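Local structure of beta-d-glucoside glucohydrolase (Hypocrea jecorina, 3ZZ1) at residues P8-A12 with A294-L298; I145-Q149 with A192-A198. The protein probably hydrolyses terminal, non-reducing beta-D-glucosyl residues to release beta-D-glucose, as a secreted family 3 glycoside hydrolase of fungal cellulose degradation. One frame throughout, in Å; residues are numbered along the deposited sequence.

Two helix contacts of one enzyme illustrate how chemistry follows place in a fold. The centre of contact 1 lies about 26 Å from the centre of the chain, that of contact 2 about 14 Å. Contact 1 joins helix 8-20 to the end of helix 282-298; its side-chain contacts are apolar, made by Trp9, Ala12 and Leu298. Contact 2 joins helix 134-150 to the end of helix 178-194 and the turn after it, beside strand 154-160, and pairs a buried isoleucine with a glutamine amide set against backbone. Both are partly buried, and they share no helix. Their centres are about 12 Å apart, and they touch: the ring of Trp9 rests on the Asn196-Val197 turn, and Ala295 packs on Ala198.

Contact 1 (P8-A12 with A294-L298); sequences PWGTA and AAWYL
Pro8 opens the contact at its more exposed margin, where its CB lies 3.6 Å from CD1 of Leu298, a methyl that also meets the proline carbonyl group. Over one face of the six-membered ring of Trp9 sits CD2 of Leu298, 3.7 Å from the ring centroid and 18° off the normal, a CH-pi contact displaced toward the rim, while CB of Ala294 comes up to the edge in the ring plane, 3.7 Å from CZ3. CG of Leu298, anti to the backbone N (chi1 177°), carries the fork to helix 8-20, where CD1 goes to the proline and CD2 to the indole. Ala12, one turn after Pro8, points toward the partner helix. Its CB lies 3.3 Å from O of Ala294 and 3.9 Å from CB of Leu298, and that carbonyl oxygen is already engaged by the backbone N of Leu298 in the helix. The small alanines let the backbones come near, with CA of Ala12 and CA of Ala294 4.8 Å apart. The helix segments cross at 118°, their axes 8.6 Å apart: a helix-helix packing with alanines at the close approach, laying the first helix of the chain, 8-20, across the last turn of helix 282-298.

Contact 2 (I145-Q149 with A192-A198); sequences INGIQ and AVQANVA
Apolar contact between Ile145 and three residues, Ala192, Ala195 and Val197, makes up one half of this interface. The longer branch of Ile145 ends in CD1, which lies 3.6 Å from CB of Ala192 and equally close to CG2 of Val197. Its other branch, CG2, is anti to the backbone N and reaches CB of Ala195 at 3.9 Å, and also meets the carbonyl oxygen of that residue. The isoleucine thus straddles the point where helix 178-194 stops. That stop is a Schellman motif: Asn196, with positive phi (64°), is the C-prime residue, N of Val197 bonds to O of Ala192 at 3.0 Å and N of Asn196 to O of Val193 at 2.7 Å. Beyond it the chain turns into strand 199-202, next to strand 154-160, which follows helix 134-150; the helix-strand alternation, with parallel neighbouring strands, fits the beta/alpha barrel of the family 3 N-terminal domain (TIM-barrel clan), and Ala155 touches both Ile145 and Gln149. Polar groups fill the other half. The extended side chain of Gln149 sets its terminal amide against O of Asn196 and N of Ala198, its CD 3.6 Å from that oxygen and 3.9 Å from that nitrogen. Were Gln149 an alanine, O of Asn196 and N of Ala198 would probably lose the amide beside them, and a gap would be likely to open next to the Ala198 methyl. Ala198 itself is tied by backbone hydrogen bonding to Tyr232.

Contact 1 (P8-A12 with A294-L298)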
# COMPACT_ATOMS: atom_id res chain seq x y z
N PRO A 8 2.60 26.07 1.14
CA PRO A 8 3.90 25.46 1.43
C PRO A 8 4.81 25.28 0.20
O PRO A 8 6.00 25.59 0.28
CB PRO A 8 3.52 24.11 2.06
CG PRO A 8 2.22 24.41 2.75
CD PRO A 8 1.50 25.36 1.82
N TRP A 9 4.26 24.81 -0.92
CA TRP A 9 5.04 24.64 -2.15
C TRP A 9 5.46 25.97 -2.78
O TRP A 9 6.54 26.06 -3.38
CB TRP A 9 4.27 23.83 -3.19
CG TRP A 9 4.48 22.33 -3.14
CD1 TRP A 9 3.54 21.39 -2.89
CD2 TRP A 9 5.71 21.62 -3.37
NE1 TRP A 9 4.09 20.13 -2.95
CE2 TRP A 9 5.42 20.24 -3.23
CE3 TRP A 9 7.02 22.01 -3.67
CZ2 TRP A 9 6.40 19.25 -3.38
CZ3 TRP A 9 7.99 21.02 -3.82
CH2 TRP A 9 7.67 19.66 -3.68
N GLY A 10 4.61 26.98 -2.65
CA GLY A 10 4.88 28.31 -3.18
C GLY A 10 6.08 28.97 -2.52
O GLY A 10 6.95 29.52 -3.20
N THR A 11 6.12 28.88 -1.20
CA THR A 11 7.23 29.41 -0.40
C THR A 11 8.50 28.61 -0.63
O THR A 11 9.59 29.18 -0.71
CB THR A 11 6.86 29.47 1.10
OG1 THR A 11 5.68 30.28 1.27
CG2 THR A 11 8.00 30.05 1.94
N ALA A 12 8.36 27.29 -0.76
CA ALA A 12 9.49 26.41 -1.07
C ALA A 12 10.09 26.77 -2.42
O ALA A 12 11.32 26.74 -2.60
CB ALA A 12 9.06 24.95 -1.05
N ALA A 294 13.27 22.58 -3.93
CA ALA A 294 11.98 22.96 -3.34
C ALA A 294 11.49 21.91 -2.35
O ALA A 294 10.92 22.26 -1.33
CB ALA A 294 10.94 23.19 -4.41
N ALA A 295 11.72 20.64 -2.66
CA ALA A 295 11.32 19.53 -1.80
C ALA A 295 12.11 19.55 -0.50
O ALA A 295 11.58 19.22 0.57
CB ALA A 295 11.51 18.20 -2.52
N TRP A 296 13.37 19.94 -0.61
CA TRP A 296 14.29 20.08 0.51
C TRP A 296 13.84 21.23 1.42
O TRP A 296 13.80 21.08 2.65
CB TRP A 296 15.69 20.31 -0.05
CG TRP A 296 16.84 20.36 0.93
CD1 TRP A 296 17.24 19.36 1.77
CD2 TRP A 296 17.77 21.44 1.10
NE1 TRP A 296 18.34 19.77 2.49
CE2 TRP A 296 18.69 21.04 2.09
CE3 TRP A 296 17.90 22.71 0.52
CZ2 TRP A 296 19.74 21.87 2.51
CZ3 TRP A 296 18.95 23.53 0.94
CH2 TRP A 296 19.85 23.11 1.93
N TYR A 297 13.49 22.37 0.81
CA TYR A 297 13.02 23.53 1.56
C TYR A 297 11.63 23.31 2.16
O TYR A 297 11.35 23.77 3.27
CB TYR A 297 13.01 24.78 0.68
CG TYR A 297 14.37 25.38 0.46
CD1 TYR A 297 15.11 25.91 1.52
CD2 TYR A 297 14.93 25.45 -0.82
CE1 TYR A 297 16.37 26.48 1.32
CE2 TYR A 297 16.19 26.01 -1.03
CZ TYR A 297 16.90 26.52 0.04
OH TYR A 297 18.15 27.08 -0.16
N LEU A 298 10.78 22.60 1.42
CA LEU A 298 9.41 22.27 1.84
C LEU A 298 9.39 21.48 3.14
O LEU A 298 8.53 21.71 3.99
CB LEU A 298 8.68 21.48 0.74
CG LEU A 298 7.25 20.98 1.00
CD1 LEU A 298 6.23 22.08 0.82
CD2 LEU A 298 6.91 19.80 0.10

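Contact 2 (I145-Q149 with A192-A198)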
# COMPACT_ATOMS: atom_id res chain seq x y z
N ILE A 145 1.65 10.17 3.76
CA ILE A 145 2.57 11.22 3.34
C ILE A 145 2.48 12.43 4.27
O ILE A 145 3.51 13.00 4.62
CB ILE A 145 2.35 11.60 1.85
CG1 ILE A 145 2.95 10.51 0.96
CG2 ILE A 145 2.95 12.95 1.51
CD1 ILE A 145 2.33 10.41 -0.41
N ASN A 146 1.27 12.79 4.68
CA ASN A 146 1.09 13.79 5.74
C ASN A 146 1.90 13.40 6.97
O ASN A 146 2.66 14.21 7.52
CB ASN A 146 -0.39 13.96 6.10
CG ASN A 146 -0.63 15.04 7.15
OD1 ASN A 146 -0.89 14.74 8.32
ND2 ASN A 146 -0.54 16.31 6.74
N GLY A 147 1.77 12.14 7.38
CA GLY A 147 2.50 11.60 8.52
C GLY A 147 4.01 11.68 8.38
O GLY A 147 4.68 12.27 9.24
N ILE A 148 4.54 11.10 7.31
CA ILE A 148 5.98 11.12 7.04
C ILE A 148 6.52 12.55 7.00
O ILE A 148 7.47 12.88 7.71
CB ILE A 148 6.35 10.39 5.71
CG1 ILE A 148 6.00 8.90 5.78
CG2 ILE A 148 7.85 10.56 5.39
CD1 ILE A 148 5.89 8.23 4.41
N GLN A 149 5.88 13.40 6.19
CA GLN A 149 6.42 14.74 5.92
C GLN A 149 6.21 15.75 7.05
O GLN A 149 6.89 16.77 7.10
CB GLN A 149 5.93 15.27 4.57
CG GLN A 149 6.31 14.36 3.40
CD GLN A 149 6.16 15.00 2.02
OE1 GLN A 149 5.46 16.00 1.86
NE2 GLN A 149 6.81 14.41 1.03
N ALA A 192 -1.54 11.64 -3.46
CA ALA A 192 -0.16 11.82 -2.99
C ALA A 192 0.34 13.23 -3.27
O ALA A 192 0.90 13.88 -2.39
CB ALA A 192 0.78 10.79 -3.61
N VAL A 193 0.11 13.70 -4.49
CA VAL A 193 0.50 15.04 -4.91
C VAL A 193 -0.23 16.08 -4.07
O VAL A 193 0.39 17.00 -3.54
CB VAL A 193 0.22 15.28 -6.43
CG1 VAL A 193 0.50 16.72 -6.82
CG2 VAL A 193 1.05 14.32 -7.28
N GLN A 194 -1.55 15.92 -3.92
CA GLN A 194 -2.36 16.85 -3.13
C GLN A 194 -1.90 16.89 -1.67
O GLN A 194 -2.09 17.89 -0.98
CB GLN A 194 -3.85 16.48 -3.22
CG GLN A 194 -4.81 17.60 -2.83
CD GLN A 194 -5.13 17.64 -1.34
OE1 GLN A 194 -4.95 16.65 -0.62
NE2 GLN A 194 -5.60 18.79 -0.87
N ALA A 195 -1.27 15.81 -1.21
CA ALA A 195 -0.72 15.73 0.14
C ALA A 195 0.66 16.38 0.19
O ALA A 195 1.34 16.30 1.21
CB ALA A 195 -0.64 14.26 0.60
N ASN A 196 1.04 17.02 -0.91
CA ASN A 196 2.35 17.67 -1.08
C ASN A 196 3.53 16.70 -1.04
O ASN A 196 4.58 17.04 -0.51
CB ASN A 196 2.56 18.80 -0.05
CG ASN A 196 1.59 19.95 -0.24
OD1 ASN A 196 1.20 20.28 -1.36
ND2 ASN A 196 1.19 20.56 0.87
N VAL A 197 3.36 15.51 -1.62
CA VAL A 197 4.47 14.56 -1.70
C VAL A 197 5.65 15.28 -2.35
O VAL A 197 5.46 16.09 -3.26
CB VAL A 197 4.09 13.24 -2.43
CG1 VAL A 197 4.00 13.42 -3.96
CG2 VAL A 197 5.07 12.12 -2.08
N ALA A 198 6.84 15.01 -1.83
CA ALA A 198 8.05 15.69 -2.27
C ALA A 198 8.50 15.16 -3.62
O ALA A 198 8.91 15.93 -4.50
CB ALA A 198 9.16 15.50 -1.24